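Local coordinates for putative uncharacterized protein (Chaetomium thermophilum, PDB 5T8V) that is the C-terminal HEAT-repeat part of an Scc2-type cohesin loader, which probably helps load cohesin onto chromatin, at residues S948-I953 and E998-F1003. Sequence-based numbering, arbitrary orientation.
Sequences SSLKGI and EHFPKF
In this helical HEAT-repeat fold, His999 and Phe1000, in the loop between helices 969-986 and 1009-1016, pack against Lys951 and Leu950 of helix 940-960. Lys951 makes the polar part of the contact. Its NZ donates a hydrogen bond to the backbone O of His999, at 2.6 Å. NZ comes in from above the plane of that carbonyl, tilted 41° from it. The same ammonium group lies over one face of the Phe1000 ring, 4.5 Å from NZ to the ring centroid, a cation-pi contact. Lys951 CE adds a CH-pi contact over that face, nearer the edge of the ring than its centre. Lys951 CE also touches His999 CB at 3.8 Å. The lysine chain bends at chi2 (-76°) and then runs extended, carrying CE and NZ over the Phe1000 ring to the His999 carbonyl. Leu950 supplies the apolar part: its CB meets CZ of Phe1000 at 3.7 Å, approaching the ring obliquely, and CD1 lies 4.0 Å from the same CZ. With alanine at Lys951, the His999 carbonyl would probably lose this donor, and the Phe1000 ring the CE and NZ contacts on that face. Phe1000 also starts a type I beta turn that ends at Phe1003. Ile947 and Gln954 of helix 940-960 also touch Phe1000. Leu950 packs on Val980 of helix 969-986 and Ile1015 of helix 1009-1016.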
loop_
_atom_site.group_PDB
_atom_site.type_symbol
_atom_site.label_atom_id
_atom_site.label_comp_id
_atom_site.label_asym_id
_atom_site.label_seq_id
_atom_site.Cartn_x
_atom_site.Cartn_y
_atom_site.Cartn_z
ATOM N N SER A 948 62.364 31.857 16.650
ATOM C CA SER A 948 61.879 33.226 16.784
ATOM C C SER A 948 60.630 33.277 17.654
ATOM O O SER A 948 60.483 34.175 18.491
ATOM C CB SER A 948 61.603 33.827 15.405
ATOM O OG SER A 948 60.654 33.058 14.686
ATOM N N SER A 949 59.722 32.313 17.480
ATOM C CA SER A 949 58.511 32.289 18.295
ATOM C C SER A 949 58.845 32.100 19.772
ATOM O O SER A 949 58.320 32.811 20.635
ATOM C CB SER A 949 57.577 31.185 17.803
ATOM O OG SER A 949 57.162 31.431 16.471
ATOM N N LEU A 950 59.724 31.143 20.080
ATOM C CA LEU A 950 60.101 30.901 21.470
ATOM C C LEU A 950 60.770 32.128 22.080
ATOM O O LEU A 950 60.411 32.569 23.182
ATOM C CB LEU A 950 61.022 29.682 21.547
ATOM C CG LEU A 950 60.372 28.352 21.160
ATOM C CD1 LEU A 950 61.424 27.285 20.898
ATOM C CD2 LEU A 950 59.410 27.896 22.245
ATOM N N LYS A 951 61.759 32.686 21.378
ATOM C CA LYS A 951 62.366 33.941 21.808
ATOM C C LYS A 951 61.289 34.963 22.139
ATOM O O LYS A 951 61.319 35.596 23.199
ATOM C CB LYS A 951 63.301 34.478 20.719
ATOM C CG LYS A 951 64.578 33.667 20.520
ATOM C CD LYS A 951 65.590 33.933 21.624
ATOM C CE LYS A 951 66.722 32.918 21.603
ATOM N NZ LYS A 951 67.550 32.971 22.842
ATOM N N GLY A 952 60.311 35.120 21.245
ATOM C CA GLY A 952 59.205 36.017 21.530
ATOM C C GLY A 952 58.492 35.672 22.823
ATOM O O GLY A 952 58.085 36.561 23.576
ATOM N N ILE A 953 58.335 34.376 23.103
ATOM C CA ILE A 953 57.644 33.951 24.321
ATOM C C ILE A 953 58.407 34.423 25.553
ATOM O O ILE A 953 57.863 35.123 26.419
ATOM C CB ILE A 953 57.447 32.425 24.325
ATOM C CG1 ILE A 953 56.449 32.026 23.236
ATOM C CG2 ILE A 953 56.963 31.941 25.693
ATOM C CD1 ILE A 953 56.300 30.528 23.036
ATOM N N GLU A 998 72.334 26.929 19.739
ATOM C CA GLU A 998 73.053 28.163 19.437
ATOM C C GLU A 998 72.310 29.387 19.957
ATOM O O GLU A 998 72.937 30.408 20.264
ATOM C CB GLU A 998 73.280 28.286 17.929
ATOM C CG GLU A 998 73.945 27.074 17.287
ATOM C CD GLU A 998 75.231 26.668 17.983
ATOM O OE1 GLU A 998 75.164 25.870 18.942
ATOM O OE2 GLU A 998 76.308 27.153 17.577
ATOM N N HIS A 999 70.983 29.306 20.064
ATOM C CA HIS A 999 70.170 30.424 20.529
ATOM C C HIS A 999 69.707 30.269 21.969
ATOM O O HIS A 999 69.455 31.276 22.638
ATOM C CB HIS A 999 68.943 30.594 19.628
ATOM C CG HIS A 999 69.275 30.712 18.172
ATOM N ND1 HIS A 999 69.702 29.641 17.419
ATOM C CD2 HIS A 999 69.246 31.775 17.335
ATOM C CE1 HIS A 999 69.919 30.038 16.178
ATOM N NE2 HIS A 999 69.650 31.329 16.100
ATOM N N PHE A 1000 69.584 29.035 22.458
ATOM C CA PHE A 1000 69.242 28.752 23.850
ATOM C C PHE A 1000 70.444 28.072 24.495
ATOM O O PHE A 1000 70.517 26.835 24.527
ATOM C CB PHE A 1000 67.997 27.868 23.936
ATOM C CG PHE A 1000 66.824 28.401 23.163
ATOM C CD1 PHE A 1000 65.914 29.256 23.760
ATOM C CD2 PHE A 1000 66.639 28.055 21.835
ATOM C CE1 PHE A 1000 64.838 29.751 23.047
ATOM C CE2 PHE A 1000 65.565 28.546 21.118
ATOM C CZ PHE A 1000 64.664 29.395 21.723
ATOM N N PRO A 1001 71.410 28.833 25.023
ATOM C CA PRO A 1001 72.681 28.210 25.442
ATOM C C PRO A 1001 72.514 27.106 26.471
ATOM O O PRO A 1001 73.179 26.068 26.370
ATOM C CB PRO A 1001 73.480 29.398 26.001
ATOM C CG PRO A 1001 72.851 30.613 25.397
ATOM C CD PRO A 1001 71.403 30.286 25.253
ATOM N N LYS A 1002 71.637 27.292 27.454
ATOM C CA LYS A 1002 71.477 26.315 28.524
ATOM C C LYS A 1002 70.488 25.220 28.137
ATOM O O LYS A 1002 69.757 24.709 28.991
ATOM C CB LYS A 1002 71.032 27.007 29.816
ATOM C CG LYS A 1002 69.729 27.797 29.706
ATOM C CD LYS A 1002 69.624 28.846 30.807
ATOM C CE LYS A 1002 69.518 28.216 32.191
ATOM N NZ LYS A 1002 69.704 29.217 33.277
ATOM N N PHE A 1003 70.463 24.853 26.859
ATOM C CA PHE A 1003 69.637 23.759 26.373
ATOM C C PHE A 1003 70.485 22.510 26.176
ATOM O O PHE A 1003 71.604 22.581 25.658
ATOM C CB PHE A 1003 68.953 24.134 25.055
ATOM C CG PHE A 1003 68.271 22.977 24.372
ATOM C CD1 PHE A 1003 67.301 22.233 25.031
ATOM C CD2 PHE A 1003 68.594 22.637 23.067
ATOM C CE1 PHE A 1003 66.677 21.170 24.404
ATOM C CE2 PHE A 1003 67.970 21.576 22.435
ATOM C CZ PHE A 1003 67.011 20.843 23.105
#